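Local coordinates for protein putative aspartyl-tRNA synthetase (Leishmania major, PDB 6OD8) that probably attaches L-aspartate to tRNA(Asp) at the expense of ATP, as a cytoplasmic class II aminoacyl-tRNA synthetase, at residues Gln229-Phe234 and Glu332-Tyr337; Phe221-Arg226 and Glu340-His345; Asp237-Glu242 and Val287-Glu292. One frame throughout, in Å; residues are numbered along the deposited sequence.

Overall arrangement
All three contacts lie in the class II synthetase catalytic domain, and they are nested along the chain: interaction 3 inside the loop closed by interaction 1, and that inside interaction 2. Helix 215-237 ties them together. With helix 325-342 it forms interactions 1 and 2, whose centres are about 11 Å apart and which meet where Y230 reaches H345. Just after its C-terminal end the chain enters strand 241-242, which pairs in interaction 3 with strand 289-297 at the border of the mixed catalytic sheet, about 13 Å (centre to centre) from interaction 1. All three also approach the second subunit, consistent with the motif 1 helix and strand of class II dimers.

Interaction 1. Residues Gln229-Phe234 and Glu332-Tyr337; sequences QYFRQF and ESLFNY. With EDO (1,2-ethanediol), chain H.
F234 and Y337 meet as an offset edge-to-face pair, the edge of F234 turned to the face of Y337, with ring centroids 5.5 Å apart and planes at 60°. The CB of F234 also lies over the Y337 face, 3.7 Å from Y337 CD2. F234 is gripped from a second direction by L334, whose CA stands above the middle of the phenylalanine ring, 3.8 Å from its centroid. L334 CD1 reaches F234 CD2 at 3.7 Å, while its other methyl, CD2, touches F231 CE1 at 3.8 Å, so one branched leucine serves two aromatic neighbours. The far end of the F234 ring, CZ, rests 3.6 Å from S333 CB; the short serine can make this contact while its OG bonds D329 O.

Chi1 (177° and -180°) sets CG of F234 and Y337 anti to the backbone N, and the rings lie between helices whose axes, over these short segments, come within 9.4 Å. Y337 CE2 is 3.3 Å from the carbonyl O of Y230, and Y337 OH ends by the aliphatic CG of Q233. Further out, H345 engages the Y230 hydroxyl, Q233 NE2 bonds D237, and S333 OG accepts from an ethanediol, probably from the crystallisation liquor. Helix 215-237 thus packs on helix 325-342 in the catalytic domain, F231 touching F291 and L334 touching F526 of the sheet. Cohesion comes from aromatic and aliphatic surfaces, the hydrogen bonds going to other partners.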
loop_
_atom_site.group_PDB
_atom_site.type_symbol
_atom_site.label_atom_id
_atom_site.label_comp_id
_atom_site.label_asym_id
_atom_site.label_seq_id
_atom_site.Cartn_x
_atom_site.Cartn_y
_atom_site.Cartn_z
ATOM N N GLN A 229 6.752 -4.185 1.673
ATOM C CA GLN A 229 6.320 -5.219 2.609
ATOM C C GLN A 229 6.883 -5.006 4.014
ATOM O O GLN A 229 6.148 -5.082 5.012
ATOM C CB GLN A 229 6.752 -6.573 2.071
ATOM C CG GLN A 229 6.445 -7.706 2.997
ATOM C CD GLN A 229 6.921 -9.033 2.426
ATOM O OE1 GLN A 229 7.188 -9.145 1.225
ATOM N NE2 GLN A 229 7.044 -10.036 3.286
ATOM N N TYR A 230 8.203 -4.784 4.118
ATOM C CA TYR A 230 8.814 -4.660 5.442
ATOM C C TYR A 230 8.497 -3.315 6.083
ATOM O O TYR A 230 8.332 -3.236 7.306
ATOM C CB TYR A 230 10.328 -4.884 5.340
ATOM C CG TYR A 230 10.660 -6.256 4.791
ATOM C CD1 TYR A 230 9.927 -7.376 5.193
ATOM C CD2 TYR A 230 11.706 -6.439 3.873
ATOM C CE1 TYR A 230 10.216 -8.638 4.695
ATOM C CE2 TYR A 230 12.011 -7.707 3.388
ATOM C CZ TYR A 230 11.257 -8.792 3.801
ATOM O OH TYR A 230 11.534 -10.048 3.325
ATOM N N PHE A 231 8.380 -2.257 5.284
ATOM C CA PHE A 231 7.868 -0.981 5.809
ATOM C C PHE A 231 6.528 -1.173 6.518
ATOM O O PHE A 231 6.356 -0.790 7.686
ATOM C CB PHE A 231 7.729 0.027 4.655
ATOM C CG PHE A 231 7.066 1.342 5.037
ATOM C CD1 PHE A 231 7.822 2.377 5.584
ATOM C CD2 PHE A 231 5.699 1.559 4.809
ATOM C CE1 PHE A 231 7.225 3.611 5.928
ATOM C CE2 PHE A 231 5.087 2.769 5.151
ATOM C CZ PHE A 231 5.877 3.822 5.723
ATOM N N ARG A 232 5.552 -1.769 5.822
ATOM C CA ARG A 232 4.226 -1.935 6.417
ATOM C C ARG A 232 4.253 -2.906 7.594
ATOM O O ARG A 232 3.592 -2.680 8.618
ATOM C CB ARG A 232 3.231 -2.423 5.370
ATOM C CG ARG A 232 2.879 -1.425 4.281
ATOM C CD ARG A 232 1.712 -1.978 3.463
ATOM N NE ARG A 232 2.000 -3.343 3.020
ATOM C CZ ARG A 232 2.688 -3.651 1.924
ATOM N NH1 ARG A 232 3.139 -2.686 1.128
ATOM N NH2 ARG A 232 2.900 -4.928 1.603
ATOM N N GLN A 233 5.006 -3.997 7.482
ATOM C CA GLN A 233 4.944 -4.980 8.566
ATOM C C GLN A 233 5.523 -4.432 9.857
ATOM O O GLN A 233 4.987 -4.693 10.937
ATOM C CB GLN A 233 5.658 -6.277 8.188
ATOM C CG GLN A 233 5.315 -7.394 9.162
ATOM C CD GLN A 233 3.801 -7.596 9.328
ATOM O OE1 GLN A 233 3.081 -7.827 8.350
ATOM N NE2 GLN A 233 3.316 -7.506 10.571
ATOM N N PHE A 234 6.639 -3.706 9.778
ATOM C CA PHE A 234 7.172 -3.074 10.984
ATOM C C PHE A 234 6.114 -2.216 11.661
ATOM O O PHE A 234 5.932 -2.274 12.883
ATOM C CB PHE A 234 8.393 -2.216 10.659
ATOM C CG PHE A 234 8.933 -1.470 11.868
ATOM C CD1 PHE A 234 9.810 -2.103 12.749
ATOM C CD2 PHE A 234 8.538 -0.165 12.143
ATOM C CE1 PHE A 234 10.304 -1.435 13.888
ATOM C CE2 PHE A 234 9.018 0.508 13.277
ATOM C CZ PHE A 234 9.904 -0.120 14.145
ATOM N N GLU A 332 14.414 5.103 12.947
ATOM C CA GLU A 332 15.644 4.311 12.929
ATOM C C GLU A 332 15.349 2.824 13.069
ATOM O O GLU A 332 16.000 1.989 12.420
ATOM C CB GLU A 332 16.584 4.757 14.051
ATOM C CG GLU A 332 17.255 6.088 13.796
ATOM C CD GLU A 332 18.070 6.556 14.991
ATOM O OE1 GLU A 332 17.899 5.974 16.085
ATOM O OE2 GLU A 332 18.880 7.500 14.845
ATOM N N SER A 333 14.438 2.469 13.969
ATOM C CA SER A 333 14.078 1.065 14.117
ATOM C C SER A 333 13.439 0.544 12.837
ATOM O O SER A 333 13.658 -0.613 12.451
ATOM C CB SER A 333 13.120 0.881 15.300
ATOM O OG SER A 333 13.731 1.279 16.518
ATOM N N LEU A 334 12.659 1.400 12.164
ATOM C CA LEU A 334 12.023 1.015 10.903
ATOM C C LEU A 334 13.069 0.730 9.832
ATOM O O LEU A 334 13.003 -0.284 9.125
ATOM C CB LEU A 334 11.070 2.133 10.445
ATOM C CG LEU A 334 10.597 2.110 9.001
ATOM C CD1 LEU A 334 9.670 0.921 8.793
ATOM C CD2 LEU A 334 9.868 3.406 8.629
ATOM N N PHE A 335 14.046 1.624 9.690
ATOM C CA PHE A 335 15.071 1.383 8.679
ATOM C C PHE A 335 15.914 0.167 9.045
ATOM O O PHE A 335 16.278 -0.612 8.166
ATOM C CB PHE A 335 15.948 2.636 8.484
ATOM C CG PHE A 335 15.415 3.606 7.439
ATOM C CD1 PHE A 335 15.642 3.385 6.086
ATOM C CD2 PHE A 335 14.699 4.725 7.815
ATOM C CE1 PHE A 335 15.148 4.262 5.124
ATOM C CE2 PHE A 335 14.206 5.612 6.858
ATOM C CZ PHE A 335 14.443 5.386 5.517
ATOM N N ASN A 336 16.243 -0.004 10.336
ATOM C CA ASN A 336 16.991 -1.185 10.751
ATOM C C ASN A 336 16.254 -2.452 10.343
ATOM O O ASN A 336 16.843 -3.366 9.769
ATOM C CB ASN A 336 17.214 -1.166 12.265
ATOM C CG ASN A 336 18.118 -2.282 12.744
ATOM O OD1 ASN A 336 19.215 -2.480 12.229
ATOM N ND2 ASN A 336 17.664 -3.012 13.740
ATOM N N TYR A 337 14.952 -2.506 10.636
ATOM C CA TYR A 337 14.135 -3.669 10.304
ATOM C C TYR A 337 14.184 -3.966 8.811
ATOM O O TYR A 337 14.360 -5.118 8.394
ATOM C CB TYR A 337 12.699 -3.385 10.758
ATOM C CG TYR A 337 11.659 -4.466 10.516
ATOM C CD1 TYR A 337 11.310 -5.354 11.529
ATOM C CD2 TYR A 337 10.976 -4.548 9.304
ATOM C CE1 TYR A 337 10.319 -6.332 11.331
ATOM C CE2 TYR A 337 9.991 -5.527 9.093
ATOM C CZ TYR A 337 9.671 -6.416 10.112
ATOM O OH TYR A 337 8.690 -7.387 9.916
HETATM C C1 EDO H . 17.056 2.827 16.901
HETATM O O1 EDO H . 16.932 1.455 17.313
HETATM C C2 EDO H . 16.382 3.769 17.889
HETATM O O2 EDO H . 15.138 3.207 18.320
#

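Interaction 2. Residues Phe221-Arg226 and Glu340-His345. With EDO (1,2-ethanediol), chain I.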
loop_
_atom_site.group_PDB
_atom_site.type_symbol
_atom_site.label_atom_id
_atom_site.label_comp_id
_atom_site.label_asym_id
_atom_site.label_seq_id
_atom_site.Cartn_x
_atom_site.Cartn_y
_atom_site.Cartn_z
ATOM N N PHE A 221 12.837 -4.859 -8.946
ATOM C CA PHE A 221 11.443 -4.624 -8.591
ATOM C C PHE A 221 10.905 -5.654 -7.611
ATOM O O PHE A 221 9.974 -5.339 -6.868
ATOM C CB PHE A 221 10.606 -4.528 -9.865
ATOM C CG PHE A 221 10.895 -3.265 -10.619
ATOM C CD1 PHE A 221 11.663 -3.283 -11.762
ATOM C CD2 PHE A 221 10.461 -2.042 -10.114
ATOM C CE1 PHE A 221 11.962 -2.104 -12.426
ATOM C CE2 PHE A 221 10.769 -0.859 -10.757
ATOM C CZ PHE A 221 11.519 -0.895 -11.925
ATOM N N ARG A 222 11.495 -6.847 -7.547
ATOM C CA ARG A 222 11.210 -7.727 -6.418
ATOM C C ARG A 222 11.666 -7.088 -5.105
ATOM O O ARG A 222 10.962 -7.163 -4.091
ATOM C CB ARG A 222 11.888 -9.081 -6.623
ATOM C CG ARG A 222 11.286 -9.900 -7.792
ATOM C CD ARG A 222 12.085 -11.176 -8.033
ATOM N NE ARG A 222 12.022 -12.018 -6.849
ATOM C CZ ARG A 222 11.115 -12.976 -6.661
ATOM N NH1 ARG A 222 10.206 -13.228 -7.597
ATOM N NH2 ARG A 222 11.123 -13.687 -5.539
ATOM N N LEU A 223 12.853 -6.474 -5.102
ATOM C CA LEU A 223 13.313 -5.795 -3.886
ATOM C C LEU A 223 12.448 -4.585 -3.557
ATOM O O LEU A 223 12.160 -4.330 -2.387
ATOM C CB LEU A 223 14.786 -5.382 -4.026
ATOM C CG LEU A 223 15.742 -6.577 -4.110
ATOM C CD1 LEU A 223 17.122 -6.102 -4.562
ATOM C CD2 LEU A 223 15.822 -7.290 -2.766
ATOM N N GLN A 224 11.979 -3.856 -4.570
ATOM C CA GLN A 224 11.060 -2.757 -4.299
ATOM C C GLN A 224 9.810 -3.250 -3.575
ATOM O O GLN A 224 9.342 -2.624 -2.611
ATOM C CB GLN A 224 10.680 -2.049 -5.604
ATOM C CG GLN A 224 10.033 -0.658 -5.378
ATOM C CD GLN A 224 9.026 -0.307 -6.470
ATOM O OE1 GLN A 224 7.898 -0.795 -6.464
ATOM N NE2 GLN A 224 9.443 0.509 -7.417
ATOM N N SER A 225 9.258 -4.376 -4.025
ATOM C CA SER A 225 8.125 -4.971 -3.332
ATOM C C SER A 225 8.475 -5.312 -1.887
ATOM O O SER A 225 7.653 -5.111 -0.974
ATOM C CB SER A 225 7.663 -6.231 -4.080
ATOM O OG SER A 225 6.573 -6.829 -3.398
ATOM N N ARG A 226 9.675 -5.865 -1.654
ATOM C CA ARG A 226 10.054 -6.218 -0.284
ATOM C C ARG A 226 10.193 -4.981 0.599
ATOM O O ARG A 226 9.844 -5.028 1.785
ATOM C CB ARG A 226 11.369 -7.014 -0.255
ATOM C CG ARG A 226 11.329 -8.372 -0.925
ATOM C CD ARG A 226 10.212 -9.303 -0.375
ATOM N NE ARG A 226 10.380 -10.655 -0.903
ATOM C CZ ARG A 226 9.574 -11.685 -0.643
ATOM N NH1 ARG A 226 8.513 -11.531 0.142
ATOM N NH2 ARG A 226 9.821 -12.876 -1.184
ATOM N N GLU A 340 17.801 -5.072 7.611
ATOM C CA GLU A 340 18.127 -6.417 8.079
ATOM C C GLU A 340 17.400 -7.487 7.273
ATOM O O GLU A 340 17.970 -8.547 6.989
ATOM C CB GLU A 340 17.793 -6.512 9.567
ATOM C CG GLU A 340 17.694 -7.888 10.151
ATOM C CD GLU A 340 17.197 -7.836 11.594
ATOM O OE1 GLU A 340 17.602 -6.899 12.328
ATOM O OE2 GLU A 340 16.389 -8.714 11.982
ATOM N N ARG A 341 16.168 -7.211 6.857
ATOM C CA ARG A 341 15.426 -8.197 6.078
ATOM C C ARG A 341 15.807 -8.161 4.596
ATOM O O ARG A 341 15.875 -9.213 3.947
ATOM C CB ARG A 341 13.926 -7.975 6.294
ATOM C CG ARG A 341 13.525 -8.608 7.628
ATOM C CD ARG A 341 12.184 -8.196 8.152
ATOM N NE ARG A 341 11.989 -8.801 9.477
ATOM C CZ ARG A 341 12.629 -8.426 10.586
ATOM N NH1 ARG A 341 13.518 -7.431 10.559
ATOM N NH2 ARG A 341 12.388 -9.059 11.729
ATOM N N LEU A 342 16.090 -6.976 4.048
ATOM C CA LEU A 342 16.552 -6.918 2.661
ATOM C C LEU A 342 17.831 -7.709 2.477
ATOM O O LEU A 342 18.038 -8.326 1.424
ATOM C CB LEU A 342 16.761 -5.475 2.208
ATOM C CG LEU A 342 15.517 -4.595 1.961
ATOM C CD1 LEU A 342 16.001 -3.206 1.556
ATOM C CD2 LEU A 342 14.517 -5.187 0.907
ATOM N N ALA A 343 18.689 -7.720 3.496
ATOM C CA ALA A 343 19.964 -8.426 3.402
ATOM C C ALA A 343 19.791 -9.930 3.237
ATOM O O ALA A 343 20.713 -10.577 2.731
ATOM C CB ALA A 343 20.836 -8.125 4.629
ATOM N N THR A 344 18.638 -10.495 3.627
ATOM C CA THR A 344 18.394 -11.927 3.459
ATOM C C THR A 344 18.033 -12.316 2.033
ATOM O O THR A 344 18.074 -13.503 1.712
ATOM C CB THR A 344 17.270 -12.433 4.380
ATOM O OG1 THR A 344 15.993 -11.972 3.912
ATOM C CG2 THR A 344 17.520 -11.994 5.831
ATOM N N HIS A 345 17.711 -11.359 1.169
ATOM C CA HIS A 345 17.312 -11.688 -0.200
ATOM C C HIS A 345 18.546 -11.714 -1.098
ATOM O O HIS A 345 18.730 -10.904 -2.005
ATOM C CB HIS A 345 16.240 -10.719 -0.681
ATOM C CG HIS A 345 14.963 -10.821 0.099
ATOM N ND1 HIS A 345 14.063 -11.846 -0.081
ATOM C CD2 HIS A 345 14.446 -10.037 1.079
ATOM C CE1 HIS A 345 13.047 -11.693 0.748
ATOM N NE2 HIS A 345 13.251 -10.600 1.460
HETATM C C1 EDO I . 14.755 -11.608 8.836
HETATM O O1 EDO I . 14.210 -12.277 9.979
HETATM C C2 EDO I . 16.228 -11.305 9.075
HETATM O O2 EDO I . 16.415 -10.868 10.424
#
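R226 and H345 make the one contact here between polar side chains, and they make it through flat surfaces. The R226 guanidinium and the imidazole are only 19° from parallel, with H345 CE1 over a guanidinium face, 3.3 Å from R226 NE. The aliphatic part of the arginine joins in: R226 CG lies over the same imidazole, 4.0 Å from its centroid, as a CH-pi contact. A bend at chi2 (-55°) turns CD so that it too lies near the ring, 3.8 Å from H345 NE2. A long arginine suits the place because methylenes and guanidinium can both cover the imidazole.

The apolar contacts are looser. L342 CD2 touches R226 CB at 3.8 Å, and L223 CD2 comes to 4.0 Å from H345 CB, the leucine and histidine side chains sliding past each other in opposite directions. Branched leucines suit this apolar side, which faces helix 530-538.

The polar ends of R226 and H345 are bonded outside the two segments, R226 NH1 to Q229 and H345 NE2 to the Y230 hydroxyl. T344 OG1 donates to R341 O (2.8 Å), and that carbonyl also accepts from T344 N, beside the type I turn L342 to H345. The T344 hydroxyl oxygen lies over the imidazole face opposite R226.

H345 is the N-cap of helix 346-353, against which L223 packs, so this contact joins helix 215-237 to the junction of helices 325-342 and 346-353.

Interaction 3. Residues Asp237-Glu242 and Val287-Glu292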
loop_
_atom_site.group_PDB
_atom_site.type_symbol
_atom_site.label_atom_id
_atom_site.label_comp_id
_atom_site.label_asym_id
_atom_site.label_seq_id
_atom_site.Cartn_x
_atom_site.Cartn_y
_atom_site.Cartn_z
ATOM N N ASP A 237 3.121 -4.030 13.144
ATOM C CA ASP A 237 3.579 -4.633 14.396
ATOM C C ASP A 237 3.559 -3.633 15.539
ATOM O O ASP A 237 3.374 -4.021 16.696
ATOM C CB ASP A 237 5.021 -5.160 14.274
ATOM C CG ASP A 237 5.131 -6.492 13.553
ATOM O OD1 ASP A 237 4.101 -7.119 13.238
ATOM O OD2 ASP A 237 6.291 -6.897 13.293
ATOM N N LYS A 238 3.824 -2.354 15.244
ATOM C CA LYS A 238 3.834 -1.287 16.232
ATOM C C LYS A 238 2.497 -0.552 16.314
ATOM O O LYS A 238 2.455 0.573 16.830
ATOM C CB LYS A 238 4.957 -0.294 15.920
ATOM C CG LYS A 238 6.343 -0.916 15.815
ATOM C CD LYS A 238 6.905 -1.212 17.184
ATOM C CE LYS A 238 8.301 -1.795 17.101
ATOM N NZ LYS A 238 8.800 -2.128 18.466
ATOM N N ASP A 239 1.427 -1.155 15.798
ATOM C CA ASP A 239 0.053 -0.647 15.918
ATOM C C ASP A 239 -0.133 0.695 15.202
ATOM O O ASP A 239 -0.850 1.575 15.681
ATOM C CB ASP A 239 -0.364 -0.553 17.392
ATOM C CG ASP A 239 -1.860 -0.378 17.570
ATOM O OD1 ASP A 239 -2.253 0.349 18.508
ATOM O OD2 ASP A 239 -2.641 -0.950 16.768
ATOM N N PHE A 240 0.516 0.858 14.047
ATOM C CA PHE A 240 0.218 1.973 13.145
ATOM C C PHE A 240 -0.931 1.564 12.237
ATOM O O PHE A 240 -0.957 0.441 11.729
ATOM C CB PHE A 240 1.418 2.357 12.264
ATOM C CG PHE A 240 2.490 3.126 12.979
ATOM C CD1 PHE A 240 2.699 4.471 12.707
ATOM C CD2 PHE A 240 3.304 2.496 13.907
ATOM C CE1 PHE A 240 3.705 5.185 13.379
ATOM C CE2 PHE A 240 4.296 3.183 14.578
ATOM C CZ PHE A 240 4.497 4.533 14.309
ATOM N N CYS A 241 -1.871 2.478 12.036
ATOM C CA CYS A 241 -3.030 2.231 11.198
ATOM C C CYS A 241 -2.771 2.759 9.787
ATOM O O CYS A 241 -2.220 3.848 9.612
ATOM C CB CYS A 241 -4.248 2.912 11.828
ATOM S SG CYS A 241 -5.820 2.697 11.000
ATOM N N GLU A 242 -3.185 1.989 8.777
ATOM C CA GLU A 242 -3.000 2.447 7.404
ATOM C C GLU A 242 -4.112 3.420 7.027
ATOM O O GLU A 242 -5.293 3.176 7.310
ATOM C CB GLU A 242 -2.975 1.262 6.429
ATOM C CG GLU A 242 -2.808 1.716 4.998
ATOM C CD GLU A 242 -2.538 0.578 4.016
ATOM O OE1 GLU A 242 -2.524 -0.602 4.423
ATOM O OE2 GLU A 242 -2.348 0.881 2.823
ATOM N N VAL A 287 -6.740 9.074 15.878
ATOM C CA VAL A 287 -5.973 7.891 15.487
ATOM C C VAL A 287 -4.557 8.121 16.007
ATOM O O VAL A 287 -3.941 9.125 15.640
ATOM C CB VAL A 287 -5.981 7.674 13.964
ATOM C CG1 VAL A 287 -5.244 6.380 13.625
ATOM C CG2 VAL A 287 -7.413 7.645 13.412
ATOM N N PRO A 288 -4.000 7.248 16.854
ATOM C CA PRO A 288 -2.704 7.563 17.488
ATOM C C PRO A 288 -1.513 7.536 16.551
ATOM O O PRO A 288 -0.541 8.266 16.785
ATOM C CB PRO A 288 -2.546 6.463 18.552
ATOM C CG PRO A 288 -3.840 5.781 18.640
ATOM C CD PRO A 288 -4.582 5.995 17.363
ATOM N N ARG A 289 -1.524 6.682 15.525
ATOM C CA ARG A 289 -0.337 6.382 14.719
ATOM C C ARG A 289 -0.798 5.952 13.335
ATOM O O ARG A 289 -1.616 5.024 13.275
ATOM C CB ARG A 289 0.468 5.222 15.330
ATOM C CG ARG A 289 1.065 5.428 16.721
ATOM C CD ARG A 289 1.535 4.092 17.320
ATOM N NE ARG A 289 0.433 3.364 17.951
ATOM C CZ ARG A 289 -0.059 3.677 19.149
ATOM N NH1 ARG A 289 0.461 4.680 19.842
ATOM N NH2 ARG A 289 -1.054 2.991 19.658
ATOM N N VAL A 290 -0.262 6.543 12.257
ATOM C CA VAL A 290 -0.719 6.208 10.910
ATOM C C VAL A 290 0.463 6.041 9.965
ATOM O O VAL A 290 1.527 6.619 10.148
ATOM C CB VAL A 290 -1.684 7.271 10.319
ATOM C CG1 VAL A 290 -2.976 7.343 11.120
ATOM C CG2 VAL A 290 -1.011 8.677 10.275
ATOM N N PHE A 291 0.229 5.290 8.897
ATOM C CA PHE A 291 1.141 5.289 7.773
ATOM C C PHE A 291 0.334 5.276 6.488
ATOM O O PHE A 291 -0.841 4.897 6.465
ATOM C CB PHE A 291 2.116 4.105 7.816
ATOM C CG PHE A 291 1.465 2.753 7.533
ATOM C CD1 PHE A 291 1.243 2.324 6.218
ATOM C CD2 PHE A 291 1.095 1.921 8.582
ATOM C CE1 PHE A 291 0.652 1.059 5.947
ATOM C CE2 PHE A 291 0.492 0.659 8.319
ATOM C CZ PHE A 291 0.282 0.247 7.007
ATOM N N GLU A 292 0.984 5.697 5.410
ATOM C CA GLU A 292 0.364 5.662 4.099
ATOM C C GLU A 292 1.405 5.280 3.062
ATOM O O GLU A 292 2.559 5.702 3.135
ATOM C CB GLU A 292 -0.284 7.022 3.745
ATOM C CG GLU A 292 -0.932 7.035 2.351
ATOM C CD GLU A 292 -2.025 8.089 2.185
ATOM O OE1 GLU A 292 -2.159 9.015 3.020
ATOM O OE2 GLU A 292 -2.742 8.003 1.182
HETATM O O HOH W 1 -3.161 3.641 15.491
#
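D239 and R289 are joined side-on through two guanidinium nitrogens, in one of two modelled arginine conformers. R289 NH2 donates to D239 OD1 at 3.1 Å, nearly straight at 166°, meeting the carboxylate on its anti side in a salt bridge. R289 NE donates to the backbone O of D239 at 3.2 Å, from above the carbonyl plane. The bend at chi3 (-83°) turns NE toward this carbonyl. A bridging water donates to both D239 O and R289 O, so each of these carbonyls has two donors.

The second donor to R289 O is C241 N, at 2.8 Å and essentially straight. One step on, C241 O accepts from F291 N at 2.9 Å, continuing the short parallel pairing of C241 with V290 and E242 with F291, which a backbone bond between F291 and I243 extends. D239, with positive phi, is the C' residue of the Schellman motif that ends helix 215-237 and turns the chain toward this strand.

Apolar surfaces flank the bonds. R289 CB lies over one face of the F240 ring, a CH-pi contact at 3.7 Å from the centroid, so the arginine offers carbon to the ring and nitrogen to the aspartate. F291 spreads its ring beneath E242, whose CA sits over the centre and whose CB is 3.5 Å from F291 CZ. The E242 carboxylate is paired with R232 of the second subunit, and its backbone N with S225 there.

With C241 bonded to strand 289-297 and E242 to the second subunit, strand 241-242, outermost in the sheet of this chain, serves both sheet and dimer interface.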